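PDB 2EIG: lectin from Lotus tetragonolobus, which binds carbohydrate as a legume seed lectin, probably recognising L-fucosyl sugars, and carries bound manganese and calcium ions. Local coordinates for residues A161-D166 against L172-T177; G103-S108 against N141-L146; L14-Q17 against K21-T24. One frame throughout, in Å; residues are numbered along the deposited sequence.

How the contacts relate
From the N terminus, contact 3 comes first: 14-17 and 21-24 meet across three intervening residues, where strand 14-18 of the seven-stranded sheet gives way to strand 21-23 of the other sheet of the sandwich. Contact 2 closes a far longer loop of 32 residues, bringing 103-108 to 141-146 around strands 115-120 and 135-140, which carry several of the metal ligands. Contact 1 then forms a hairpin, 161-166 against 172-177, in the same sheet as strand 21-23. The three follow in series, none nesting in or crossing another. Contacts 1 and 3 lie on opposite sides of the chain's centre, their own centres about 24 Å apart.

Contact 1 of 3, residues A161-D166 against L172-T177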
loop_
_atom_site.group_PDB
_atom_site.type_symbol
_atom_site.label_atom_id
_atom_site.label_comp_id
_atom_site.label_asym_id
_atom_site.label_seq_id
_atom_site.Cartn_x
_atom_site.Cartn_y
_atom_site.Cartn_z
ATOM N N ALA A 161 -1.997 -16.225 15.064
ATOM C CA ALA A 161 -1.995 -14.909 14.416
ATOM C C ALA A 161 -0.568 -14.441 14.342
ATOM O O ALA A 161 0.169 -14.600 15.303
ATOM C CB ALA A 161 -2.814 -13.911 15.246
ATOM N N THR A 162 -0.211 -13.865 13.211
ATOM C CA THR A 162 1.000 -13.097 13.016
ATOM C C THR A 162 0.649 -11.719 12.430
ATOM O O THR A 162 -0.108 -11.580 11.458
ATOM C CB THR A 162 1.959 -13.854 12.065
ATOM O OG1 THR A 162 2.203 -15.143 12.588
ATOM C CG2 THR A 162 3.262 -13.094 11.831
ATOM N N ILE A 163 1.213 -10.690 13.028
ATOM C CA ILE A 163 0.984 -9.326 12.576
ATOM C C ILE A 163 2.330 -8.696 12.305
ATOM O O ILE A 163 3.263 -8.761 13.127
ATOM C CB ILE A 163 0.201 -8.535 13.638
ATOM C CG1 ILE A 163 -1.198 -9.174 13.885
ATOM C CG2 ILE A 163 0.092 -7.035 13.256
ATOM C CD1 ILE A 163 -1.859 -8.664 15.154
ATOM N N ILE A 164 2.483 -8.130 11.130
ATOM C CA ILE A 164 3.776 -7.519 10.821
ATOM C C ILE A 164 3.416 -6.085 10.539
ATOM O O ILE A 164 2.477 -5.846 9.807
ATOM C CB ILE A 164 4.489 -8.132 9.585
ATOM C CG1 ILE A 164 4.954 -9.565 9.859
ATOM C CG2 ILE A 164 5.724 -7.279 9.178
ATOM C CD1 ILE A 164 5.507 -10.298 8.606
ATOM N N TYR A 165 4.116 -5.155 11.178
ATOM C CA TYR A 165 4.104 -3.773 10.740
ATOM C C TYR A 165 5.415 -3.436 10.082
ATOM O O TYR A 165 6.455 -3.416 10.727
ATOM C CB TYR A 165 3.833 -2.815 11.911
ATOM C CG TYR A 165 3.628 -1.391 11.414
ATOM C CD1 TYR A 165 2.448 -1.010 10.772
ATOM C CD2 TYR A 165 4.644 -0.457 11.528
ATOM C CE1 TYR A 165 2.310 0.269 10.269
ATOM C CE2 TYR A 165 4.509 0.826 11.067
ATOM C CZ TYR A 165 3.353 1.186 10.442
ATOM O OH TYR A 165 3.270 2.475 10.011
ATOM N N ASP A 166 5.364 -3.100 8.814
ATOM C CA ASP A 166 6.561 -2.655 8.127
ATOM C C ASP A 166 6.618 -1.118 8.074
ATOM O O ASP A 166 5.881 -0.523 7.325
ATOM C CB ASP A 166 6.618 -3.252 6.721
ATOM C CG ASP A 166 7.756 -2.668 5.901
ATOM O OD1 ASP A 166 8.782 -2.351 6.495
ATOM O OD2 ASP A 166 7.612 -2.501 4.685
ATOM N N LEU A 172 0.490 -2.504 7.943
ATOM C CA LEU A 172 0.191 -3.513 8.954
ATOM C C LEU A 172 -0.480 -4.710 8.273
ATOM O O LEU A 172 -1.508 -4.551 7.639
ATOM C CB LEU A 172 -0.720 -2.902 10.021
ATOM C CG LEU A 172 -1.131 -3.788 11.215
ATOM C CD1 LEU A 172 0.013 -3.843 12.169
ATOM C CD2 LEU A 172 -2.361 -3.229 11.908
ATOM N N THR A 173 0.084 -5.905 8.427
ATOM C CA THR A 173 -0.473 -7.088 7.780
ATOM C C THR A 173 -0.690 -8.173 8.804
ATOM O O THR A 173 0.162 -8.455 9.651
ATOM C CB THR A 173 0.441 -7.589 6.660
ATOM O OG1 THR A 173 0.634 -6.521 5.748
ATOM C CG2 THR A 173 -0.208 -8.739 5.870
ATOM N N VAL A 174 -1.839 -8.808 8.698
ATOM C CA VAL A 174 -2.157 -9.890 9.573
ATOM C C VAL A 174 -2.248 -11.195 8.791
ATOM O O VAL A 174 -2.854 -11.238 7.728
ATOM C CB VAL A 174 -3.505 -9.640 10.293
ATOM C CG1 VAL A 174 -3.715 -10.684 11.375
ATOM C CG2 VAL A 174 -3.569 -8.173 10.804
ATOM N N VAL A 175 -1.671 -12.243 9.349
ATOM C CA VAL A 175 -2.064 -13.586 8.976
ATOM C C VAL A 175 -2.618 -14.360 10.181
ATOM O O VAL A 175 -2.091 -14.208 11.300
ATOM C CB VAL A 175 -0.905 -14.321 8.269
ATOM C CG1 VAL A 175 0.333 -14.287 9.080
ATOM C CG2 VAL A 175 -1.257 -15.735 8.047
ATOM N N MET A 176 -3.700 -15.140 9.991
ATOM C CA MET A 176 -4.146 -16.127 11.014
ATOM C C MET A 176 -4.252 -17.460 10.368
ATOM O O MET A 176 -5.064 -17.636 9.448
ATOM C CB MET A 176 -5.582 -15.943 11.514
ATOM C CG MET A 176 -5.779 -15.090 12.591
ATOM S SD MET A 176 -5.473 -13.511 11.822
ATOM C CE MET A 176 -6.541 -13.469 10.365
ATOM N N THR A 177 -3.448 -18.381 10.864
ATOM C CA THR A 177 -3.395 -19.741 10.405
ATOM C C THR A 177 -4.363 -20.464 11.345
ATOM O O THR A 177 -4.262 -20.412 12.597
ATOM C CB THR A 177 -1.957 -20.263 10.502
ATOM O OG1 THR A 177 -1.114 -19.441 9.667
ATOM C CG2 THR A 177 -1.830 -21.792 10.073
HETATM O O HOH W 1 0.071 -17.012 11.850
#
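Ile163 and Leu172 meet tightly at the apolar centre, on the diagonal rather than in register: CG2 of Ile163 presses on CD1 of Leu172 at 3.4 Å, closer than usual for methyl groups. With CG anti to the backbone N (chi1 -178°) and chi2 at 78°, Leu172 brings CD1 over to that methyl. Val174, directly across from Ile163, lies alongside it, the CG1 atoms of the two 3.9 Å apart. Farther out on this face, Leu172 CB sits in the plane of the Tyr165 ring at its edge, 3.8 Å from Tyr165 CD1, while Ala161 touches Met176 at the other end. Tyr165 carries its hydroxyl on to the backbone of Ile190 and Leu192.

On the reverse face, Thr162 and Val175 stand side by side, with Thr162 CB only 3.4 Å from Val175 CG1. Four backbone hydrogen bonds join the strands: Thr162 and Val175 exchange N-H and C=O, each N···O 2.7 Å, and Ile164 and Thr173 do the same at 2.8 Å. At the polar margin a water lies 2.9 Å from Thr162 OG1 and reaches Thr177 OG1 weakly.

The two faces have different partners. Ile163 and Val174 pack on Val117, and Leu172 on Ile138, both in the opposing sheet; Thr162 and Val175 meet Ile63 of a second subunit, whose Lys147 forms a salt bridge with Asp166. This is an antiparallel beta hairpin of the legume lectin jelly roll, with one face in the hydrophobic core between the sheets and the other at a subunit interface.

Contact 2 of 3, residues G103-S108 against N141-L146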
loop_
_atom_site.group_PDB
_atom_site.type_symbol
_atom_site.label_atom_id
_atom_site.label_comp_id
_atom_site.label_asym_id
_atom_site.label_seq_id
_atom_site.Cartn_x
_atom_site.Cartn_y
_atom_site.Cartn_z
ATOM N N GLY A 103 -13.508 -2.929 24.424
ATOM C CA GLY A 103 -12.649 -2.368 25.448
ATOM C C GLY A 103 -11.636 -1.395 24.860
ATOM O O GLY A 103 -10.691 -1.015 25.535
ATOM N N ILE A 104 -11.826 -1.005 23.602
ATOM C CA ILE A 104 -10.862 -0.093 22.926
ATOM C C ILE A 104 -11.492 1.234 22.484
ATOM O O ILE A 104 -10.809 2.228 22.297
ATOM C CB ILE A 104 -10.138 -0.751 21.730
ATOM C CG1 ILE A 104 -11.134 -1.254 20.654
ATOM C CG2 ILE A 104 -9.153 -1.875 22.242
ATOM C CD1 ILE A 104 -10.517 -1.996 19.475
ATOM N N THR A 105 -12.793 1.240 22.320
ATOM C CA THR A 105 -13.488 2.428 21.823
ATOM C C THR A 105 -14.431 2.912 22.907
ATOM O O THR A 105 -15.288 2.167 23.337
ATOM C CB THR A 105 -14.273 2.084 20.531
ATOM O OG1 THR A 105 -13.335 1.891 19.457
ATOM C CG2 THR A 105 -15.282 3.197 20.144
ATOM N N ASP A 106 -14.268 4.165 23.314
ATOM C CA ASP A 106 -15.279 4.899 24.027
ATOM C C ASP A 106 -16.362 5.298 23.002
ATOM O O ASP A 106 -16.121 6.144 22.122
ATOM C CB ASP A 106 -14.648 6.152 24.622
ATOM C CG ASP A 106 -15.643 7.035 25.381
ATOM O OD1 ASP A 106 -15.164 7.888 26.132
ATOM O OD2 ASP A 106 -16.871 6.899 25.250
ATOM N N SER A 107 -17.542 4.702 23.144
ATOM C CA SER A 107 -18.625 4.849 22.194
ATOM C C SER A 107 -19.203 6.258 22.156
ATOM O O SER A 107 -19.857 6.604 21.171
ATOM C CB SER A 107 -19.761 3.835 22.455
ATOM O OG SER A 107 -20.492 4.180 23.604
ATOM N N SER A 108 -18.910 7.066 23.182
ATOM C CA SER A 108 -19.433 8.435 23.277
ATOM C C SER A 108 -18.391 9.482 22.911
ATOM O O SER A 108 -18.470 10.587 23.379
ATOM C CB SER A 108 -19.911 8.735 24.700
ATOM O OG SER A 108 -20.918 7.848 25.122
ATOM N N ASN A 141 -8.641 3.936 15.117
ATOM C CA ASN A 141 -9.408 5.002 15.747
ATOM C C ASN A 141 -10.910 4.731 15.746
ATOM O O ASN A 141 -11.673 5.476 16.321
ATOM C CB ASN A 141 -9.153 6.374 15.038
ATOM C CG ASN A 141 -7.718 6.793 15.084
ATOM O OD1 ASN A 141 -7.288 7.744 14.384
ATOM N ND2 ASN A 141 -6.939 6.103 15.904
ATOM N N SER A 142 -11.353 3.717 15.028
ATOM C CA SER A 142 -12.778 3.462 14.941
ATOM C C SER A 142 -13.052 1.966 15.167
ATOM O O SER A 142 -12.178 1.150 14.911
ATOM C CB SER A 142 -13.222 3.894 13.544
ATOM O OG SER A 142 -14.542 3.490 13.298
ATOM N N ILE A 143 -14.250 1.646 15.653
ATOM C CA ILE A 143 -14.738 0.257 15.799
ATOM C C ILE A 143 -15.156 -0.303 14.445
ATOM O O ILE A 143 -15.276 -1.517 14.271
ATOM C CB ILE A 143 -15.925 0.156 16.840
ATOM C CG1 ILE A 143 -15.976 -1.222 17.518
ATOM C CG2 ILE A 143 -17.318 0.535 16.174
ATOM C CD1 ILE A 143 -14.609 -1.750 18.144
ATOM N N MET A 144 -15.373 0.575 13.467
ATOM C CA MET A 144 -15.605 0.071 12.122
ATOM C C MET A 144 -14.308 -0.165 11.423
ATOM O O MET A 144 -13.551 0.777 11.150
ATOM C CB MET A 144 -16.461 1.024 11.277
ATOM C CG MET A 144 -17.828 1.078 11.738
ATOM S SD MET A 144 -18.311 2.797 11.862
ATOM C CE MET A 144 -17.450 3.244 13.372
ATOM N N SER A 145 -14.072 -1.422 11.087
ATOM C CA SER A 145 -12.802 -1.822 10.540
ATOM C C SER A 145 -12.525 -1.142 9.202
ATOM O O SER A 145 -13.441 -0.929 8.398
ATOM C CB SER A 145 -12.777 -3.327 10.396
ATOM O OG SER A 145 -12.922 -3.865 11.693
ATOM N N LEU A 146 -11.269 -0.757 8.998
ATOM C CA LEU A 146 -10.836 -0.187 7.711
ATOM C C LEU A 146 -10.820 -1.269 6.643
ATOM O O LEU A 146 -11.058 -1.020 5.455
ATOM C CB LEU A 146 -9.413 0.371 7.830
ATOM C CG LEU A 146 -9.216 1.540 8.777
ATOM C CD1 LEU A 146 -7.821 2.133 8.538
ATOM C CD2 LEU A 146 -10.292 2.525 8.489
#
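Thr105 and Ile143 meet beside the manganese and calcium sites of the legume lectin fold, where the side chain of Ile143 comes to about 6 Å from each bound ion. Two loops are involved. Segment 103-108 leads toward strand 115-120, which carries the manganese ligand Glu118 and Asp120, a ligand of both ions, and 141-146 follows strand 135-140, which begins with the manganese ligand His135.

Thr105 OG1 comes obliquely against Ile143, 4.1 Å from both CB and CD1. CD1 reaches the hydroxyl because CG1 stands roughly anti to the backbone N (chi1 -152°) and chi2 (51°) bends the chain back toward Thr105. The same methyl extends to Ile104, whose CD1 lies 4.3 Å from Ile143 CD1 in a loose apolar touch; Ile104 also packs on Val83, Phe85 and Ala116.

Each loop is shaped by a turn of its own. Asp106 OD2 accepts from Ser108 N at 2.9 Å, an Asx turn, the donor tilted 35° from the carboxylate plane. Ser142 OG accepts from Met144 N at 3.0 Å, an ST turn immediately around Ile143. Ser110 and Gln111 of a third subunit pack on Thr105 and Ile143 respectively, which places the contact at an intersubunit boundary.

Thr105 OG1 is 3.9 Å from Ile143 N, too far for a bond, and finds no partner in the model. A buried hydroxyl is therefore used here as one more packing surface, and between these two segments the contact is van der Waals packing, without a hydrogen bond.

Contact 3 of 3, residues L14-Q17 against K21-T24; sequences LIFQ and KIWT
Phe16 and Ile22 approach each other through similar first torsions: in Phe16, CG is anti to the carbonyl carbon (chi1 -55°), and in Ile22, CG1 takes the same place (chi1 -56°). A further bend at chi2 of Ile22 (-51°) turns its terminal methyl toward the phenyl ring. CD1 of Ile22 consequently rests 3.5 Å from CZ of Phe16 and 3.7 Å from CE1, so that the methyl lies by the CZ-CE1 end of the ring rather than its root. It comes in obliquely. CG1 of Ile22 follows behind, 3.9 Å from Phe16 CZ.

The nearer half of the ring lies by the backbone of Lys21, with CD1 of Phe16 4.2 Å from Lys21 N, a loose contact. The Lys21 side chain itself starts away from the 14-17 strand.

In the legume lectin beta sandwich the two segments belong to different sheets. Strand 14-18 is the outermost strand, within this chain, of the seven-stranded sheet, bonded through Ile15 and Gln17 to Leu44 and His42 of strand 39-50. Strand 21-23 pairs instead with 27-29 in the other sheet of the sandwich, Lys21 bonding to Ala29. The CA atoms of Phe16 and Lys21 are 6.6 Å apart, and the backbones of the two segments share no hydrogen bond; the two segments touch here mainly through the Phe16 and Ile22 side chains.

Around this pair, Leu28 also touches Phe16, and Phe8 packs on Ile22.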
loop_
_atom_site.group_PDB
_atom_site.type_symbol
_atom_site.label_atom_id
_atom_site.label_comp_id
_atom_site.label_asym_id
_atom_site.label_seq_id
_atom_site.Cartn_x
_atom_site.Cartn_y
_atom_site.Cartn_z
ATOM N N LEU A 14 3.623 -8.114 32.474
ATOM C CA LEU A 14 2.370 -7.566 31.911
ATOM C C LEU A 14 1.566 -6.758 32.933
ATOM O O LEU A 14 1.749 -6.902 34.142
ATOM C CB LEU A 14 1.465 -8.685 31.308
ATOM C CG LEU A 14 2.007 -9.621 30.221
ATOM C CD1 LEU A 14 0.904 -10.671 29.813
ATOM C CD2 LEU A 14 2.475 -8.858 28.978
ATOM N N ILE A 15 0.669 -5.919 32.412
ATOM C CA ILE A 15 -0.317 -5.216 33.196
ATOM C C ILE A 15 -1.671 -5.829 32.855
ATOM O O ILE A 15 -2.023 -5.976 31.673
ATOM C CB ILE A 15 -0.356 -3.697 32.880
ATOM C CG1 ILE A 15 1.003 -3.028 33.226
ATOM C CG2 ILE A 15 -1.542 -3.021 33.595
ATOM C CD1 ILE A 15 1.169 -1.629 32.563
ATOM N N PHE A 16 -2.390 -6.238 33.888
ATOM C CA PHE A 16 -3.722 -6.783 33.708
ATOM C C PHE A 16 -4.741 -5.817 34.244
ATOM O O PHE A 16 -4.557 -5.279 35.339
ATOM C CB PHE A 16 -3.846 -8.095 34.464
ATOM C CG PHE A 16 -2.825 -9.065 34.106
ATOM C CD1 PHE A 16 -3.063 -9.990 33.110
ATOM C CD2 PHE A 16 -1.594 -9.076 34.774
ATOM C CE1 PHE A 16 -2.100 -10.898 32.757
ATOM C CE2 PHE A 16 -0.621 -9.992 34.436
ATOM C CZ PHE A 16 -0.879 -10.917 33.430
ATOM N N GLN A 17 -5.795 -5.586 33.461
ATOM C CA GLN A 17 -6.852 -4.650 33.814
ATOM C C GLN A 17 -8.143 -5.367 33.572
ATOM O O GLN A 17 -8.220 -6.235 32.701
ATOM C CB GLN A 17 -6.799 -3.359 32.994
ATOM C CG GLN A 17 -5.358 -2.794 32.880
ATOM C CD GLN A 17 -5.333 -1.394 32.339
ATOM O OE1 GLN A 17 -4.273 -0.739 32.254
ATOM N NE2 GLN A 17 -6.504 -0.901 31.968
ATOM N N LYS A 21 -6.591 -12.227 33.500
ATOM C CA LYS A 21 -5.861 -12.958 34.576
ATOM C C LYS A 21 -5.052 -14.061 33.958
ATOM O O LYS A 21 -5.448 -14.611 32.918
ATOM C CB LYS A 21 -6.825 -13.589 35.597
ATOM C CG LYS A 21 -7.890 -12.667 36.232
ATOM C CD LYS A 21 -7.261 -11.724 37.231
ATOM C CE LYS A 21 -8.246 -10.762 37.838
ATOM N NZ LYS A 21 -7.385 -9.819 38.592
ATOM N N ILE A 22 -3.905 -14.395 34.561
ATOM C CA ILE A 22 -3.250 -15.670 34.215
ATOM C C ILE A 22 -4.205 -16.755 34.737
ATOM O O ILE A 22 -4.680 -16.645 35.871
ATOM C CB ILE A 22 -1.814 -15.823 34.841
ATOM C CG1 ILE A 22 -0.896 -14.654 34.448
ATOM C CG2 ILE A 22 -1.165 -17.159 34.431
ATOM C CD1 ILE A 22 -0.849 -14.371 32.962
ATOM N N TRP A 23 -4.547 -17.737 33.902
ATOM C CA TRP A 23 -5.457 -18.840 34.289
ATOM C C TRP A 23 -4.729 -20.190 34.132
ATOM O O TRP A 23 -3.516 -20.212 33.909
ATOM C CB TRP A 23 -6.857 -18.716 33.604
ATOM C CG TRP A 23 -7.520 -19.924 32.880
ATOM C CD1 TRP A 23 -7.014 -20.625 31.793
ATOM C CD2 TRP A 23 -8.844 -20.471 33.105
ATOM N NE1 TRP A 23 -7.916 -21.592 31.362
ATOM C CE2 TRP A 23 -9.038 -21.530 32.148
ATOM C CE3 TRP A 23 -9.864 -20.197 34.025
ATOM C CZ2 TRP A 23 -10.206 -22.308 32.102
ATOM C CZ3 TRP A 23 -11.037 -20.981 33.979
ATOM C CH2 TRP A 23 -11.200 -22.013 33.014
ATOM N N THR A 24 -5.443 -21.298 34.305
ATOM C CA THR A 24 -4.827 -22.639 34.272
ATOM C C THR A 24 -3.823 -22.846 33.148
ATOM O O THR A 24 -4.048 -22.410 32.001
ATOM C CB THR A 24 -5.874 -23.755 34.104
ATOM O OG1 THR A 24 -7.147 -23.316 34.607
ATOM C CG2 THR A 24 -5.398 -25.038 34.810
#